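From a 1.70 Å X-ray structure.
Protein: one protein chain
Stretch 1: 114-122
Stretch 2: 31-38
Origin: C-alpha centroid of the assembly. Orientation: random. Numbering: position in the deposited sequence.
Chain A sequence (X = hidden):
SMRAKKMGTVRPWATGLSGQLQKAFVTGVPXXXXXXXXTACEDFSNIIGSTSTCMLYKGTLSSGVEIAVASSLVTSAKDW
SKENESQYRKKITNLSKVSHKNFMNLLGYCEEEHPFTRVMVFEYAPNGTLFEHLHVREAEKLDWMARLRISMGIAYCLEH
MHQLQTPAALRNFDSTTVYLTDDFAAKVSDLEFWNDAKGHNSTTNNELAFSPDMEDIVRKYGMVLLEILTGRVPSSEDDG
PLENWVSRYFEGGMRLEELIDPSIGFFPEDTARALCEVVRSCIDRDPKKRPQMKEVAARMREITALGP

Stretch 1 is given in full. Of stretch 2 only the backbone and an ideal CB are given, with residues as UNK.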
# COMPACT_ATOMS: atom_id res chain seq x y z
N HIS A 114 17.50 23.16 -7.54
CA HIS A 114 17.12 24.56 -7.32
C HIS A 114 15.65 24.84 -7.64
O HIS A 114 15.30 24.97 -8.81
CB HIS A 114 18.02 25.46 -8.18
CG HIS A 114 19.47 25.10 -8.10
ND1 HIS A 114 20.15 24.51 -9.15
CD2 HIS A 114 20.37 25.23 -7.10
CE1 HIS A 114 21.41 24.30 -8.79
NE2 HIS A 114 21.56 24.73 -7.55
N PRO A 115 14.78 24.94 -6.62
CA PRO A 115 15.10 24.65 -5.22
C PRO A 115 15.14 23.15 -4.96
O PRO A 115 14.78 22.36 -5.84
CB PRO A 115 13.93 25.28 -4.48
CG PRO A 115 12.80 25.16 -5.42
CD PRO A 115 13.38 25.33 -6.79
N PHE A 116 15.56 22.77 -3.76
CA PHE A 116 15.83 21.36 -3.49
C PHE A 116 14.54 20.55 -3.58
O PHE A 116 13.55 20.86 -2.91
CB PHE A 116 16.48 21.17 -2.13
CG PHE A 116 16.87 19.75 -1.88
CD1 PHE A 116 18.02 19.23 -2.45
CD2 PHE A 116 16.06 18.92 -1.13
CE1 PHE A 116 18.37 17.91 -2.26
CE2 PHE A 116 16.41 17.59 -0.93
CZ PHE A 116 17.56 17.10 -1.49
N THR A 117 14.56 19.52 -4.42
CA THR A 117 13.37 18.71 -4.72
C THR A 117 13.75 17.24 -4.79
O THR A 117 14.64 16.86 -5.54
CB THR A 117 12.79 19.10 -6.09
OG1 THR A 117 12.64 20.53 -6.16
CG2 THR A 117 11.45 18.42 -6.35
N ARG A 118 13.06 16.40 -4.02
CA ARG A 118 13.19 14.97 -4.18
C ARG A 118 11.79 14.40 -4.07
O ARG A 118 11.25 14.28 -2.97
CB ARG A 118 14.11 14.38 -3.10
CG ARG A 118 15.58 14.72 -3.26
CD ARG A 118 16.18 14.06 -4.49
NE ARG A 118 17.61 14.27 -4.60
CZ ARG A 118 18.20 15.41 -4.97
NH1 ARG A 118 17.48 16.49 -5.24
NH2 ARG A 118 19.52 15.47 -5.05
N VAL A 119 11.18 14.12 -5.21
CA VAL A 119 9.80 13.61 -5.22
C VAL A 119 9.64 12.36 -6.07
O VAL A 119 10.44 12.06 -6.98
CB VAL A 119 8.73 14.65 -5.65
CG1 VAL A 119 8.94 16.02 -5.02
CG2 VAL A 119 8.56 14.72 -7.15
N MET A 120 8.56 11.64 -5.76
CA MET A 120 8.13 10.48 -6.50
C MET A 120 6.67 10.70 -6.83
O MET A 120 5.91 11.19 -5.99
CB MET A 120 8.32 9.20 -5.67
CG MET A 120 9.80 8.88 -5.48
SD MET A 120 10.10 7.37 -4.54
CE MET A 120 11.81 7.64 -4.06
N VAL A 121 6.31 10.38 -8.06
CA VAL A 121 4.98 10.66 -8.59
C VAL A 121 4.21 9.35 -8.71
O VAL A 121 4.63 8.44 -9.42
CB VAL A 121 5.07 11.33 -9.97
CG1 VAL A 121 3.68 11.60 -10.55
CG2 VAL A 121 5.91 12.60 -9.90
N PHE A 122 3.06 9.28 -8.04
CA PHE A 122 2.28 8.06 -8.00
C PHE A 122 0.89 8.26 -8.57
O PHE A 122 0.40 9.39 -8.68
CB PHE A 122 2.13 7.59 -6.56
CG PHE A 122 3.41 7.13 -5.94
CD1 PHE A 122 3.87 5.84 -6.16
CD2 PHE A 122 4.14 7.97 -5.13
CE1 PHE A 122 5.05 5.41 -5.59
CE2 PHE A 122 5.32 7.54 -4.56
CZ PHE A 122 5.77 6.26 -4.79
N UNK A 31 11.65 10.79 -15.85
CA UNK A 31 12.03 11.95 -15.08
C UNK A 31 11.14 13.12 -15.48
O UNK A 31 10.93 13.37 -16.68
CB UNK A 31 13.51 12.28 -15.29
N UNK A 32 10.58 13.81 -14.50
CA UNK A 32 9.77 14.98 -14.76
C UNK A 32 10.51 16.24 -14.32
O UNK A 32 11.21 16.23 -13.31
CB UNK A 32 8.42 14.87 -14.05
N UNK A 33 10.37 17.31 -15.09
CA UNK A 33 10.95 18.59 -14.69
C UNK A 33 10.21 19.15 -13.50
O UNK A 33 8.99 19.01 -13.41
CB UNK A 33 10.92 19.59 -15.85
N UNK A 34 10.91 19.83 -12.59
CA UNK A 34 10.20 20.49 -11.50
C UNK A 34 9.16 21.48 -12.03
O UNK A 34 8.07 21.60 -11.48
CB UNK A 34 11.19 21.21 -10.58
N UNK A 35 9.49 22.19 -13.11
CA UNK A 35 8.55 23.16 -13.67
C UNK A 35 7.22 22.50 -14.06
O UNK A 35 6.15 23.05 -13.81
CB UNK A 35 9.17 23.85 -14.89
N UNK A 36 7.30 21.31 -14.65
CA UNK A 36 6.08 20.55 -14.99
C UNK A 36 5.25 20.17 -13.75
O UNK A 36 4.02 20.25 -13.76
CB UNK A 36 6.46 19.28 -15.75
N UNK A 37 5.92 19.75 -12.69
CA UNK A 37 5.24 19.39 -11.45
C UNK A 37 4.67 20.59 -10.70
O UNK A 37 3.61 20.49 -10.06
CB UNK A 37 6.21 18.63 -10.54
N UNK A 38 5.37 21.72 -10.78
CA UNK A 38 4.87 22.97 -10.21
C UNK A 38 3.52 23.31 -10.83
O UNK A 38 2.58 23.63 -10.13
CB UNK A 38 5.87 24.11 -10.43

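Strand 117-122 of stretch 1 turns Thr-117, Val-119 and Val-121 toward stretch 2, presenting one hydroxyl followed by two branched apolar side chains. The reading of stretch 2 follows from that surface.

Position 31 lies in extended backbone, with nothing of stretch 1 within 5.5 Å of its ideal CB. Stretch 1 sets no demand, and many residues would serve; it is Ser-31, which makes no contact here.

Position 32 is also extended, but its CA-to-CB bond points toward the strand, and the ideal CB stands 5.4 Å from Val-121 CG2. That gap suits an apolar side chain of moderate length, such as leucine, isoleucine or methionine. The residue is Leu-32, whose CD1 packs 3.8 Å from CG2 of Val-121.

Position 33 immediately precedes the helix and is out of reach of stretch 1. Serine, threonine, aspartate or asparagine often occupy such an N-cap position, but the residue is Lys-33; its side chain, too, remains out of reach, while its backbone O accepts a hydrogen bond from N of residue 37.

Position 34 opens the helix, with CB directed toward Thr-117 and 4.7 Å from its OG1. A short polar side chain could address the hydroxyl; a longer one could also pass along Pro-115. Glutamine, lysine or arginine would therefore be reasonable. Arg-34 extends with chi1, chi2 and chi3 all t. Its NH1 donates a 2.7 Å hydrogen bond to OG1 of Thr-117, which lies at the guanidinium edge, where the N-H groups point. That hydroxyl in turn donates to Pro-115 O, with 2.8 Å between Thr-117 OG1 and the carbonyl oxygen, so it serves as acceptor and donor at once. Over one guanidinium face sits Pro-115, its CG 3.7 Å from Arg-34 CZ, a contact that leaves the edge free for hydrogen bonding.

Positions 35 and 36 are helical and out of reach of stretch 1, so polar residues are acceptable at both. They are Ser-35 and Glu-36.

Position 37 points toward the strand again, but its ideal CB has nothing of stretch 1 within 5.5 Å. Facing two valines across that space, a long apolar side chain, leucine or methionine, suits better than alanine. Leu-37 reaches across with CD1, 3.7 Å from Val-119 CG2 and 4.0 Å from Val-121 CG2.

Position 38 points sideways, one helical turn after 34. An acidic residue could pair with the arginine there, and Glu-38 does: its OE2 lies 2.9 Å from Arg-34 NE, a salt bridge with a weak hydrogen bond.

Stretch 2, residues 31-38: SLKRSELE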
# COMPACT_ATOMS: atom_id res chain seq x y z
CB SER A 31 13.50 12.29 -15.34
OG SER A 31 13.90 13.46 -14.65
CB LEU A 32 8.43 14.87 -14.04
CG LEU A 32 7.57 13.72 -14.56
CD1 LEU A 32 6.45 13.38 -13.59
CD2 LEU A 32 7.01 14.05 -15.94
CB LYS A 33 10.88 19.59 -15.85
CG LYS A 33 11.72 19.20 -17.05
CD LYS A 33 11.67 20.26 -18.14
CE LYS A 33 12.73 20.05 -19.20
NZ LYS A 33 12.37 18.96 -20.15
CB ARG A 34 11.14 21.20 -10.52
CG ARG A 34 10.41 21.61 -9.24
CD ARG A 34 11.16 22.61 -8.39
NE ARG A 34 10.27 23.37 -7.52
CZ ARG A 34 9.91 23.03 -6.28
NH1 ARG A 34 10.36 21.91 -5.72
NH2 ARG A 34 9.11 23.81 -5.60
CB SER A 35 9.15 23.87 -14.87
OG SER A 35 9.48 22.97 -15.90
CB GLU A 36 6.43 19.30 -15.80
CG GLU A 36 5.21 18.56 -16.34
CD GLU A 36 5.55 17.41 -17.28
OE1 GLU A 36 6.75 17.10 -17.45
OE2 GLU A 36 4.61 16.81 -17.86
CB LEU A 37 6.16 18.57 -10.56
CG LEU A 37 6.38 17.16 -11.13
CD1 LEU A 37 7.26 16.34 -10.19
CD2 LEU A 37 5.06 16.44 -11.36
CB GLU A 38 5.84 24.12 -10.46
CG GLU A 38 7.14 24.06 -9.67
CD GLU A 38 8.22 24.95 -10.26
OE1 GLU A 38 7.87 25.91 -10.98
OE2 GLU A 38 9.42 24.69 -10.01
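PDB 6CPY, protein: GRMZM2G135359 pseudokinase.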